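D-alanyl-D-alanine carboxypeptidase (PDB 1XP4) probably trims the terminal D-alanine from peptidoglycan precursor peptides as a serine-type penicillin-binding protein, a step in cell wall biogenesis. Local coordinates at residues 129-134 with 139-144; 73-78 with 150-155; 236-241 with 245-250. All coordinates share one frame; numbering follows the deposited sequence.

Contact 1 (129-134 with 139-144); sequences AKLLEW and ATVVNT
Leu131, near the C-terminal end of helix 120-133, makes a small, buried, wholly apolar contact with Ala139 and Val141 of the loop that follows the helix, within the carboxypeptidase domain. One methyl group does the touching on the helix side. CD1 of Leu131 lies 3.4 Å from CB of Ala139 and 3.8 Å from CG2 of Val141, so a single branch meets both loop residues. Leu131 holds CG anti to its carbonyl carbon (chi1 -70°), with CD1 continuing the extended chain (chi2 -176°), which carries that methyl out to the loop. On Val141 the branch used is CG2, the one beside the backbone N, and the two side chains meet at a slant. The backbones stay well apart, with 7.6 Å between CA of Leu131 and CA of Ala139.

Further apolar side chains surround the contact. Leu131 also packs on Val176 of helix 170-183 and Ile46 of helix 44-57, while Val141 rests on Met127, one turn before Leu131 on helix 120-133. The loop has polar fastenings too: the carbonyl O of Val141 accepts a hydrogen bond from Arg128, and the backbone N of Val142 bonds to Asn166. The two segments themselves are thus held by van der Waals contact and the burial of methyl groups, while the polar bonds named hold the loop backbone to its other neighbours.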
ATOM      1  N   ALA A 129       9.517   1.103 -14.677  1.00 12.26           N
ATOM      2  CA  ALA A 129       8.527   0.504 -15.551  1.00 14.09           C
ATOM      3  C   ALA A 129       7.270   0.189 -14.777  1.00 16.97           C
ATOM      4  O   ALA A 129       6.163   0.501 -15.224  1.00 18.93           O
ATOM      5  CB  ALA A 129       9.080  -0.755 -16.180  1.00 11.35           C
ATOM      6  N   LYS A 130       7.447  -0.434 -13.614  1.00 18.78           N
ATOM      7  CA  LYS A 130       6.329  -0.806 -12.758  1.00 18.80           C
ATOM      8  C   LYS A 130       5.475   0.413 -12.409  1.00 20.04           C
ATOM      9  O   LYS A 130       4.248   0.353 -12.445  1.00 21.67           O
ATOM     10  CB  LYS A 130       6.849  -1.466 -11.480  1.00 19.96           C
ATOM     11  CG  LYS A 130       5.760  -1.892 -10.515  1.00 23.56           C
ATOM     12  CD  LYS A 130       4.744  -2.835 -11.166  1.00 28.08           C
ATOM     13  CE  LYS A 130       5.339  -4.200 -11.516  1.00 28.87           C
ATOM     14  NZ  LYS A 130       4.287  -5.161 -11.982  1.00 29.40           N
ATOM     15  N   LEU A 131       6.117   1.524 -12.066  1.00 20.42           N
ATOM     16  CA  LEU A 131       5.360   2.716 -11.734  1.00 20.16           C
ATOM     17  C   LEU A 131       4.522   3.167 -12.933  1.00 20.70           C
ATOM     18  O   LEU A 131       3.374   3.582 -12.769  1.00 21.80           O
ATOM     19  CB  LEU A 131       6.295   3.845 -11.277  1.00 19.55           C
ATOM     20  CG  LEU A 131       6.997   3.683  -9.919  1.00 17.33           C
ATOM     21  CD1 LEU A 131       7.785   4.946  -9.606  1.00 15.97           C
ATOM     22  CD2 LEU A 131       5.983   3.436  -8.820  1.00 14.99           C
ATOM     23  N   LEU A 132       5.085   3.081 -14.135  1.00 20.71           N
ATOM     24  CA  LEU A 132       4.354   3.495 -15.330  1.00 20.64           C
ATOM     25  C   LEU A 132       3.142   2.610 -15.560  1.00 21.53           C
ATOM     26  O   LEU A 132       2.131   3.061 -16.091  1.00 24.22           O
ATOM     27  CB  LEU A 132       5.265   3.460 -16.556  1.00 21.42           C
ATOM     28  CG  LEU A 132       6.320   4.566 -16.587  1.00 23.24           C
ATOM     29  CD1 LEU A 132       7.215   4.402 -17.799  1.00 23.85           C
ATOM     30  CD2 LEU A 132       5.626   5.918 -16.606  1.00 20.85           C
ATOM     31  N   GLU A 133       3.253   1.345 -15.171  1.00 21.40           N
ATOM     32  CA  GLU A 133       2.151   0.400 -15.297  1.00 21.45           C
ATOM     33  C   GLU A 133       1.004   0.887 -14.424  1.00 21.42           C
ATOM     34  O   GLU A 133      -0.153   0.913 -14.836  1.00 23.10           O
ATOM     35  CB  GLU A 133       2.569  -0.970 -14.787  1.00 22.46           C
ATOM     36  CG  GLU A 133       2.903  -1.977 -15.836  1.00 26.96           C
ATOM     37  CD  GLU A 133       3.211  -3.318 -15.215  1.00 31.55           C
ATOM     38  OE1 GLU A 133       2.411  -3.773 -14.368  1.00 31.47           O
ATOM     39  OE2 GLU A 133       4.250  -3.916 -15.570  1.00 36.51           O
ATOM     40  N   TRP A 134       1.350   1.261 -13.201  1.00 20.87           N
ATOM     41  CA  TRP A 134       0.383   1.735 -12.235  1.00 18.69           C
ATOM     42  C   TRP A 134      -0.193   3.112 -12.548  1.00 18.07           C
ATOM     43  O   TRP A 134      -1.018   3.627 -11.798  1.00 21.39           O
ATOM     44  CB  TRP A 134       1.020   1.733 -10.846  1.00 20.95           C
ATOM     45  CG  TRP A 134       1.372   0.355 -10.345  1.00 24.03           C
ATOM     46  CD1 TRP A 134       0.746  -0.817 -10.664  1.00 24.54           C
ATOM     47  CD2 TRP A 134       2.365   0.026  -9.363  1.00 26.02           C
ATOM     48  NE1 TRP A 134       1.276  -1.855  -9.937  1.00 25.94           N
ATOM     49  CE2 TRP A 134       2.266  -1.369  -9.126  1.00 28.28           C
ATOM     50  CE3 TRP A 134       3.310   0.768  -8.645  1.00 22.98           C
ATOM     51  CZ2 TRP A 134       3.095  -2.034  -8.211  1.00 27.50           C
ATOM     52  CZ3 TRP A 134       4.131   0.108  -7.735  1.00 25.08           C
ATOM     53  CH2 TRP A 134       4.013  -1.279  -7.523  1.00 26.62           C
ATOM     54  N   ALA A 139       7.006  10.183 -11.280  1.00 22.42           N
ATOM     55  CA  ALA A 139       8.026   9.741 -10.343  1.00 22.19           C
ATOM     56  C   ALA A 139       9.463   9.917 -10.837  1.00 23.64           C
ATOM     57  O   ALA A 139       9.727  10.011 -12.039  1.00 23.42           O
ATOM     58  CB  ALA A 139       7.789   8.290  -9.978  1.00 22.45           C
ATOM     59  N   THR A 140      10.383   9.966  -9.877  1.00 22.49           N
ATOM     60  CA  THR A 140      11.809  10.095 -10.142  1.00 21.66           C
ATOM     61  C   THR A 140      12.501   9.039  -9.301  1.00 21.07           C
ATOM     62  O   THR A 140      12.595   9.184  -8.081  1.00 22.58           O
ATOM     63  CB  THR A 140      12.350  11.456  -9.707  1.00 22.68           C
ATOM     64  OG1 THR A 140      11.749  12.485 -10.502  1.00 22.68           O
ATOM     65  CG2 THR A 140      13.867  11.493  -9.864  1.00 17.88           C
ATOM     66  N   VAL A 141      12.978   7.980  -9.945  1.00 18.56           N
ATOM     67  CA  VAL A 141      13.646   6.907  -9.223  1.00 17.23           C
ATOM     68  C   VAL A 141      15.064   6.699  -9.716  1.00 16.11           C
ATOM     69  O   VAL A 141      15.293   6.395 -10.886  1.00 15.92           O
ATOM     70  CB  VAL A 141      12.877   5.564  -9.359  1.00 19.62           C
ATOM     71  CG1 VAL A 141      13.544   4.484  -8.495  1.00 16.43           C
ATOM     72  CG2 VAL A 141      11.414   5.752  -8.963  1.00 16.22           C
ATOM     73  N   VAL A 142      16.015   6.857  -8.807  1.00 16.18           N
ATOM     74  CA  VAL A 142      17.416   6.676  -9.139  1.00 15.46           C
ATOM     75  C   VAL A 142      18.043   5.519  -8.354  1.00 18.03           C
ATOM     76  O   VAL A 142      19.075   4.976  -8.761  1.00 18.00           O
ATOM     77  CB  VAL A 142      18.208   7.978  -8.894  1.00 15.17           C
ATOM     78  CG1 VAL A 142      17.730   9.040  -9.870  1.00 11.10           C
ATOM     79  CG2 VAL A 142      18.033   8.453  -7.438  1.00 10.38           C
ATOM     80  N   ASN A 143      17.430   5.150  -7.227  1.00 16.68           N
ATOM     81  CA  ASN A 143      17.934   4.034  -6.434  1.00 18.11           C
ATOM     82  C   ASN A 143      16.823   3.245  -5.771  1.00 17.62           C
ATOM     83  O   ASN A 143      15.668   3.667  -5.756  1.00 17.78           O
ATOM     84  CB  ASN A 143      18.968   4.486  -5.387  1.00 20.40           C
ATOM     85  CG  ASN A 143      18.514   5.677  -4.566  1.00 23.91           C
ATOM     86  OD1 ASN A 143      17.515   5.620  -3.853  1.00 27.13           O
ATOM     87  ND2 ASN A 143      19.266   6.765  -4.657  1.00 26.53           N
ATOM     88  N   THR A 144      17.187   2.093  -5.225  1.00 16.26           N
ATOM     89  CA  THR A 144      16.230   1.205  -4.592  1.00 14.96           C
ATOM     90  C   THR A 144      16.070   1.401  -3.105  1.00 14.12           C
ATOM     91  O   THR A 144      15.225   0.761  -2.494  1.00 14.56           O
ATOM     92  CB  THR A 144      16.641  -0.247  -4.784  1.00 15.40           C
ATOM     93  OG1 THR A 144      17.846  -0.493  -4.048  1.00 17.03           O
ATOM     94  CG2 THR A 144      16.894  -0.532  -6.241  1.00 17.05           C
TER

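Contact 2 (73-78 with 150-155); sequences YQLTTN and ETLGDN
Apolar packing of Leu75 on Leu152 and Thr151, with one methyl also near a backbone carbonyl, makes up this small buried contact. Leu75, at the C-terminal end of the helix 70-74 region, sends its two methyl groups to different targets. CD2 faces CD2 of Leu152 at 4.4 Å, a loose methyl-to-methyl approach. CD1 lies 4.0 Å from the carbonyl O of Thr151 and 4.4 Å from CG2 of the same residue. With CG anti to the backbone N (chi1 -175°), the fork of Leu75 reaches across to the loop; the CB of Leu152 points away from segment 73-78, and its CD2 branch turns back to make the meeting.

Polar bonds shape each side separately. Thr76 OG1 donates to the carbonyl O of Tyr73 at 2.7 Å, tying the chain just past Leu75 back to Tyr73. On the other side, Asn155 N bonds to Leu152 O at 2.8 Å and closes a type II' turn, whose second position is Gly153 with positive phi.

More packing encloses the leucines: Leu75 also rests on Ser107 and Ile110 of helix 106-117, and Leu152 on Tyr71 and Leu147. The side chain of Leu75 is about 9 Å from that of Lys44, the predicted proton acceptor. The contact joins segment 73-78 to the loop 150-155 in the helical region of the serine beta-lactamase/penicillin-binding-protein type of domain, to which the S11 carboxypeptidases belong.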
ATOM      1  N   TYR A  73      27.861  -4.322   1.006  1.00 13.25           N
ATOM      2  CA  TYR A  73      28.556  -4.718   2.211  1.00 16.03           C
ATOM      3  C   TYR A  73      29.321  -3.576   2.861  1.00 18.95           C
ATOM      4  O   TYR A  73      29.244  -3.383   4.075  1.00 21.59           O
ATOM      5  CB  TYR A  73      29.496  -5.882   1.908  1.00 16.12           C
ATOM      6  CG  TYR A  73      30.395  -6.250   3.060  1.00 16.18           C
ATOM      7  CD1 TYR A  73      29.864  -6.654   4.291  1.00 15.17           C
ATOM      8  CD2 TYR A  73      31.777  -6.170   2.932  1.00 14.05           C
ATOM      9  CE1 TYR A  73      30.692  -6.963   5.363  1.00 15.97           C
ATOM     10  CE2 TYR A  73      32.615  -6.476   3.992  1.00 17.80           C
ATOM     11  CZ  TYR A  73      32.072  -6.868   5.204  1.00 18.33           C
ATOM     12  OH  TYR A  73      32.923  -7.150   6.248  1.00 20.92           O
ATOM     13  N   GLN A  74      30.061  -2.818   2.062  1.00 21.56           N
ATOM     14  CA  GLN A  74      30.830  -1.703   2.602  1.00 26.69           C
ATOM     15  C   GLN A  74      29.915  -0.620   3.127  1.00 25.82           C
ATOM     16  O   GLN A  74      30.211   0.028   4.126  1.00 27.35           O
ATOM     17  CB  GLN A  74      31.734  -1.103   1.529  1.00 32.45           C
ATOM     18  CG  GLN A  74      33.034  -1.850   1.299  1.00 41.36           C
ATOM     19  CD  GLN A  74      33.445  -1.829  -0.161  1.00 46.93           C
ATOM     20  OE1 GLN A  74      33.055  -0.931  -0.918  1.00 50.86           O
ATOM     21  NE2 GLN A  74      34.242  -2.818  -0.566  1.00 47.18           N
ATOM     22  N   LEU A  75      28.801  -0.426   2.443  1.00 24.26           N
ATOM     23  CA  LEU A  75      27.849   0.595   2.833  1.00 26.20           C
ATOM     24  C   LEU A  75      27.422   0.456   4.290  1.00 29.77           C
ATOM     25  O   LEU A  75      26.825   1.369   4.862  1.00 31.07           O
ATOM     26  CB  LEU A  75      26.621   0.525   1.925  1.00 22.52           C
ATOM     27  CG  LEU A  75      25.552   1.600   2.089  1.00 19.14           C
ATOM     28  CD1 LEU A  75      26.169   2.965   1.873  1.00 17.53           C
ATOM     29  CD2 LEU A  75      24.440   1.362   1.095  1.00 19.06           C
ATOM     30  N   THR A  76      27.744  -0.672   4.908  1.00 32.82           N
ATOM     31  CA  THR A  76      27.327  -0.878   6.282  1.00 39.06           C
ATOM     32  C   THR A  76      28.373  -0.652   7.359  1.00 44.98           C
ATOM     33  O   THR A  76      28.021  -0.538   8.531  1.00 48.12           O
ATOM     34  CB  THR A  76      26.756  -2.272   6.460  1.00 36.19           C
ATOM     35  OG1 THR A  76      27.816  -3.235   6.404  1.00 34.78           O
ATOM     36  CG2 THR A  76      25.770  -2.556   5.354  1.00 37.07           C
ATOM     37  N   THR A  77      29.649  -0.594   6.988  1.00 51.12           N
ATOM     38  CA  THR A  77      30.693  -0.371   7.983  1.00 55.80           C
ATOM     39  C   THR A  77      30.783   1.107   8.314  1.00 59.85           C
ATOM     40  O   THR A  77      31.008   1.480   9.465  1.00 62.02           O
ATOM     41  CB  THR A  77      32.059  -0.879   7.505  1.00 56.72           C
ATOM     42  OG1 THR A  77      32.343  -0.349   6.204  1.00 55.64           O
ATOM     43  CG2 THR A  77      32.065  -2.407   7.468  1.00 58.20           C
ATOM     44  N   ASN A  78      30.621   1.957   7.310  1.00 64.14           N
ATOM     45  CA  ASN A  78      30.628   3.381   7.584  1.00 69.92           C
ATOM     46  C   ASN A  78      29.822   4.205   6.609  1.00 70.96           C
ATOM     47  O   ASN A  78      30.351   4.820   5.680  1.00 72.18           O
ATOM     48  CB  ASN A  78      32.039   3.961   7.670  1.00 73.63           C
ATOM     49  CG  ASN A  78      32.016   5.474   7.854  1.00 76.38           C
ATOM     50  OD1 ASN A  78      32.396   6.227   6.957  1.00 77.40           O
ATOM     51  ND2 ASN A  78      31.533   5.924   9.013  1.00 76.53           N
ATOM     52  N   GLU A 150      24.572  11.226  -2.633  1.00 34.74           N
ATOM     53  CA  GLU A 150      25.832  11.619  -2.007  1.00 38.61           C
ATOM     54  C   GLU A 150      26.271  10.552  -1.019  1.00 37.59           C
ATOM     55  O   GLU A 150      27.439  10.497  -0.639  1.00 39.12           O
ATOM     56  CB  GLU A 150      25.694  12.955  -1.268  1.00 44.08           C
ATOM     57  CG  GLU A 150      25.180  14.111  -2.122  1.00 54.64           C
ATOM     58  CD  GLU A 150      25.191  15.443  -1.377  1.00 59.45           C
ATOM     59  OE1 GLU A 150      25.117  15.422  -0.127  1.00 61.75           O
ATOM     60  OE2 GLU A 150      25.259  16.505  -2.041  1.00 62.38           O
ATOM     61  N   THR A 151      25.327   9.712  -0.598  1.00 34.66           N
ATOM     62  CA  THR A 151      25.616   8.644   0.354  1.00 31.90           C
ATOM     63  C   THR A 151      26.125   7.425  -0.392  1.00 30.86           C
ATOM     64  O   THR A 151      26.780   6.563   0.185  1.00 30.34           O
ATOM     65  CB  THR A 151      24.354   8.212   1.140  1.00 31.69           C
ATOM     66  OG1 THR A 151      23.799   9.339   1.826  1.00 31.62           O
ATOM     67  CG2 THR A 151      24.703   7.132   2.155  1.00 27.98           C
ATOM     68  N   LEU A 152      25.815   7.361  -1.679  1.00 28.62           N
ATOM     69  CA  LEU A 152      26.216   6.237  -2.502  1.00 28.07           C
ATOM     70  C   LEU A 152      27.498   6.492  -3.279  1.00 29.02           C
ATOM     71  O   LEU A 152      27.904   5.664  -4.090  1.00 30.12           O
ATOM     72  CB  LEU A 152      25.097   5.899  -3.483  1.00 28.23           C
ATOM     73  CG  LEU A 152      23.715   5.736  -2.857  1.00 26.35           C
ATOM     74  CD1 LEU A 152      22.700   5.393  -3.931  1.00 24.92           C
ATOM     75  CD2 LEU A 152      23.776   4.649  -1.805  1.00 26.76           C
ATOM     76  N   GLY A 153      28.131   7.637  -3.044  1.00 28.73           N
ATOM     77  CA  GLY A 153      29.356   7.944  -3.759  1.00 30.99           C
ATOM     78  C   GLY A 153      29.260   7.719  -5.262  1.00 34.41           C
ATOM     79  O   GLY A 153      28.472   8.368  -5.954  1.00 36.45           O
ATOM     80  N   ASP A 154      30.064   6.792  -5.771  1.00 35.92           N
ATOM     81  CA  ASP A 154      30.085   6.479  -7.197  1.00 37.49           C
ATOM     82  C   ASP A 154      29.011   5.487  -7.648  1.00 35.37           C
ATOM     83  O   ASP A 154      28.738   5.369  -8.842  1.00 35.65           O
ATOM     84  CB  ASP A 154      31.461   5.930  -7.592  1.00 41.67           C
ATOM     85  CG  ASP A 154      32.366   5.697  -6.398  1.00 45.84           C
ATOM     86  OD1 ASP A 154      31.942   5.025  -5.429  1.00 46.33           O
ATOM     87  OD2 ASP A 154      33.513   6.184  -6.437  1.00 51.26           O
ATOM     88  N   ASN A 155      28.403   4.784  -6.700  1.00 32.03           N
ATOM     89  CA  ASN A 155      27.379   3.796  -7.025  1.00 31.80           C
ATOM     90  C   ASN A 155      26.002   4.392  -7.311  1.00 29.68           C
ATOM     91  O   ASN A 155      24.986   3.896  -6.828  1.00 29.27           O
ATOM     92  CB  ASN A 155      27.273   2.774  -5.893  1.00 33.62           C
ATOM     93  CG  ASN A 155      28.576   2.033  -5.658  1.00 35.94           C
ATOM     94  OD1 ASN A 155      28.946   1.146  -6.429  1.00 36.94           O
ATOM     95  ND2 ASN A 155      29.288   2.403  -4.592  1.00 36.68           N
TER

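Contact 3 (236-241 with 245-250); sequences VGTTVE and RVITVV
Arg245 folds across the neighbouring strand and comes between Thr238 and Val240, its partner in a non-hydrogen-bonded antiparallel pair. The guanidinium is approached in two ways. CG2 of Val240 sits over one face, toward the rim and 3.4 Å from NH1, whereas OG1 of Thr238 lies at the edge, in the guanidinium plane, and accepts a nearly straight hydrogen bond from NE (3.0 Å, 168°). Bends at chi2 and chi3 swing the arginine over to this hydroxyl. Thr238 presents OG1 opposite its own backbone N (chi1 -176°); that hydroxyl also makes a weak bond to the carbonyl O of Val246. The far end of the arginine is claimed by Asp221, which forms a salt bridge with NH2, so the group is fixed both by NE and by a charged partner.

Farther along the same face, Val236 and Val249 lie side by side and point the same way, with CG1 of Val236 4.1 Å from CG2 of Val249. Thr239, Val246 and Thr248 put their side chains on the other face; Thr239 pairs with Val246, and Thr248 with Gly237, which has no side chain. Both are hydrogen-bonded pairs: Gly237 O receives Thr248 N at 2.6 Å, and Val246 N reaches Thr239 O at 2.8 Å. CA-H...O contacts supplement these bonds, as from CA of Thr238 to Val246 O at 3.1 Å. The strands run antiparallel at 162°, forming a beta hairpin.

This hairpin supplies the middle strand, 244-253, of the five-stranded antiparallel sheet and its neighbour 234-241, bonded to strand 220-228 beside Val236 and to strand 17-21 beside Ile247 and Val249. Helix 170-183 covers the face carrying Val236, Thr238, Ile247 and Val249; helix 262-277 packs on the face of Thr239, Val246 and Thr248.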
ATOM      1  N   VAL A 236       4.370   5.950   6.014  1.00 13.04           N
ATOM      2  CA  VAL A 236       3.214   5.409   5.329  1.00 13.44           C
ATOM      3  C   VAL A 236       2.681   4.413   6.338  1.00 14.73           C
ATOM      4  O   VAL A 236       3.405   3.503   6.749  1.00 15.34           O
ATOM      5  CB  VAL A 236       3.577   4.643   4.028  1.00 12.64           C
ATOM      6  CG1 VAL A 236       2.309   4.107   3.385  1.00  7.04           C
ATOM      7  CG2 VAL A 236       4.299   5.553   3.050  1.00 10.09           C
ATOM      8  N   GLY A 237       1.435   4.597   6.758  1.00 14.42           N
ATOM      9  CA  GLY A 237       0.855   3.683   7.720  1.00 14.80           C
ATOM     10  C   GLY A 237      -0.465   3.106   7.259  1.00 16.25           C
ATOM     11  O   GLY A 237      -1.237   3.776   6.580  1.00 18.26           O
ATOM     12  N   THR A 238      -0.721   1.849   7.601  1.00 17.25           N
ATOM     13  CA  THR A 238      -1.989   1.220   7.247  1.00 16.06           C
ATOM     14  C   THR A 238      -2.595   0.716   8.554  1.00 15.31           C
ATOM     15  O   THR A 238      -1.875   0.342   9.480  1.00 12.59           O
ATOM     16  CB  THR A 238      -1.809   0.042   6.257  1.00 16.66           C
ATOM     17  OG1 THR A 238      -3.099  -0.465   5.887  1.00 16.46           O
ATOM     18  CG2 THR A 238      -0.996  -1.078   6.887  1.00 16.09           C
ATOM     19  N   THR A 239      -3.918   0.715   8.635  1.00 15.33           N
ATOM     20  CA  THR A 239      -4.569   0.284   9.858  1.00 15.80           C
ATOM     21  C   THR A 239      -6.011  -0.105   9.611  1.00 16.70           C
ATOM     22  O   THR A 239      -6.604   0.273   8.601  1.00 18.83           O
ATOM     23  CB  THR A 239      -4.565   1.414  10.898  1.00 14.66           C
ATOM     24  OG1 THR A 239      -5.011   0.910  12.160  1.00 17.00           O
ATOM     25  CG2 THR A 239      -5.507   2.525  10.467  1.00 13.16           C
ATOM     26  N   VAL A 240      -6.571  -0.873  10.537  1.00 16.65           N
ATOM     27  CA  VAL A 240      -7.963  -1.270  10.443  1.00 18.62           C
ATOM     28  C   VAL A 240      -8.639  -0.651  11.646  1.00 20.42           C
ATOM     29  O   VAL A 240      -8.505  -1.154  12.761  1.00 22.76           O
ATOM     30  CB  VAL A 240      -8.161  -2.798  10.508  1.00 17.56           C
ATOM     31  CG1 VAL A 240      -9.647  -3.121  10.435  1.00 14.45           C
ATOM     32  CG2 VAL A 240      -7.424  -3.477   9.367  1.00 17.25           C
ATOM     33  N   GLU A 241      -9.347   0.449  11.418  1.00 20.72           N
ATOM     34  CA  GLU A 241     -10.039   1.139  12.492  1.00 21.72           C
ATOM     35  C   GLU A 241     -11.529   1.150  12.197  1.00 21.68           C
ATOM     36  O   GLU A 241     -11.949   1.548  11.113  1.00 22.54           O
ATOM     37  CB  GLU A 241      -9.511   2.567  12.620  1.00 23.15           C
ATOM     38  CG  GLU A 241      -9.278   3.005  14.045  1.00 26.37           C
ATOM     39  CD  GLU A 241      -8.516   4.311  14.126  1.00 31.56           C
ATOM     40  OE1 GLU A 241      -9.077   5.348  13.725  1.00 33.35           O
ATOM     41  OE2 GLU A 241      -7.352   4.305  14.582  1.00 35.60           O
ATOM     42  N   ARG A 245     -10.141  -0.412   6.568  1.00 20.54           N
ATOM     43  CA  ARG A 245      -8.700  -0.335   6.337  1.00 18.80           C
ATOM     44  C   ARG A 245      -8.337   0.993   5.688  1.00 18.35           C
ATOM     45  O   ARG A 245      -8.864   1.366   4.637  1.00 16.64           O
ATOM     46  CB  ARG A 245      -8.228  -1.475   5.443  1.00 18.25           C
ATOM     47  CG  ARG A 245      -6.740  -1.455   5.199  1.00 19.17           C
ATOM     48  CD  ARG A 245      -6.156  -2.837   5.377  1.00 21.59           C
ATOM     49  NE  ARG A 245      -4.986  -2.771   6.242  1.00 23.23           N
ATOM     50  CZ  ARG A 245      -4.603  -3.748   7.054  1.00 24.23           C
ATOM     51  NH1 ARG A 245      -5.294  -4.881   7.111  1.00 19.21           N
ATOM     52  NH2 ARG A 245      -3.543  -3.576   7.835  1.00 25.08           N
ATOM     53  N   VAL A 246      -7.414   1.698   6.322  1.00 17.03           N
ATOM     54  CA  VAL A 246      -6.992   2.992   5.841  1.00 14.72           C
ATOM     55  C   VAL A 246      -5.511   3.008   5.551  1.00 14.99           C
ATOM     56  O   VAL A 246      -4.717   2.487   6.335  1.00 15.69           O
ATOM     57  CB  VAL A 246      -7.279   4.088   6.891  1.00 15.67           C
ATOM     58  CG1 VAL A 246      -6.726   5.425   6.413  1.00 17.04           C
ATOM     59  CG2 VAL A 246      -8.777   4.189   7.156  1.00 12.79           C
ATOM     60  N   ILE A 247      -5.147   3.587   4.412  1.00 15.26           N
ATOM     61  CA  ILE A 247      -3.748   3.729   4.057  1.00 14.31           C
ATOM     62  C   ILE A 247      -3.446   5.197   4.263  1.00 12.88           C
ATOM     63  O   ILE A 247      -4.153   6.067   3.768  1.00  9.07           O
ATOM     64  CB  ILE A 247      -3.457   3.348   2.610  1.00 15.77           C
ATOM     65  CG1 ILE A 247      -3.746   1.860   2.400  1.00 15.42           C
ATOM     66  CG2 ILE A 247      -1.992   3.652   2.297  1.00 12.81           C
ATOM     67  CD1 ILE A 247      -3.280   1.331   1.059  1.00 19.40           C
ATOM     68  N   THR A 248      -2.388   5.450   5.020  1.00 16.36           N
ATOM     69  CA  THR A 248      -1.969   6.793   5.382  1.00 17.42           C
ATOM     70  C   THR A 248      -0.589   7.155   4.848  1.00 17.35           C
ATOM     71  O   THR A 248       0.360   6.372   4.954  1.00 18.16           O
ATOM     72  CB  THR A 248      -1.988   6.927   6.929  1.00 17.32           C
ATOM     73  OG1 THR A 248      -3.295   7.335   7.343  1.00 20.32           O
ATOM     74  CG2 THR A 248      -0.950   7.924   7.426  1.00 23.67           C
ATOM     75  N   VAL A 249      -0.489   8.349   4.274  1.00 16.86           N
ATOM     76  CA  VAL A 249       0.803   8.815   3.847  1.00 17.71           C
ATOM     77  C   VAL A 249       1.042  10.218   4.386  1.00 16.99           C
ATOM     78  O   VAL A 249       0.391  11.173   4.046  1.00 16.69           O
ATOM     79  CB  VAL A 249       0.769   8.812   2.333  1.00 19.49           C
ATOM     80  CG1 VAL A 249       2.120   9.191   1.790  1.00 16.80           C
ATOM     81  CG2 VAL A 249       0.387   7.428   1.822  1.00 21.95           C
ATOM     82  N   VAL A 250       1.972  10.328   5.349  1.00 15.42           N
ATOM     83  CA  VAL A 250       2.354  11.625   5.896  1.00 15.46           C
ATOM     84  C   VAL A 250       3.831  11.892   5.494  1.00 16.09           C
ATOM     85  O   VAL A 250       4.732  11.280   6.027  1.00 17.99           O
ATOM     86  CB  VAL A 250       2.246  11.511   7.437  1.00 15.01           C
ATOM     87  CG1 VAL A 250       3.134  12.546   8.145  1.00 14.94           C
ATOM     88  CG2 VAL A 250       0.831  11.675   7.949  1.00 13.36           C
TER

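Overall arrangement
Contacts 1 and 2 belong to the helical side of the domain and contact 3 to its sheet. Both segments of contact 1 fall in sequence between the two segments of contact 2, and the contacts touch where Asn143 ND2 packs against Leu152 CD1 at 3.8 Å, although their centres are 22 Å apart. Contact 3 follows both; its nearest atoms are about 12 Å from contact 1 and about 20 Å from contact 2. Each has a side chain within about 11 Å of a predicted active-site residue: Val141 about 11 Å from Lys44, Thr151 about 11 Å from Ser41, and Val236 about 9 Å from Ser41 and about 5 Å from Lys224, the predicted substrate-binding lysine, all between side chains.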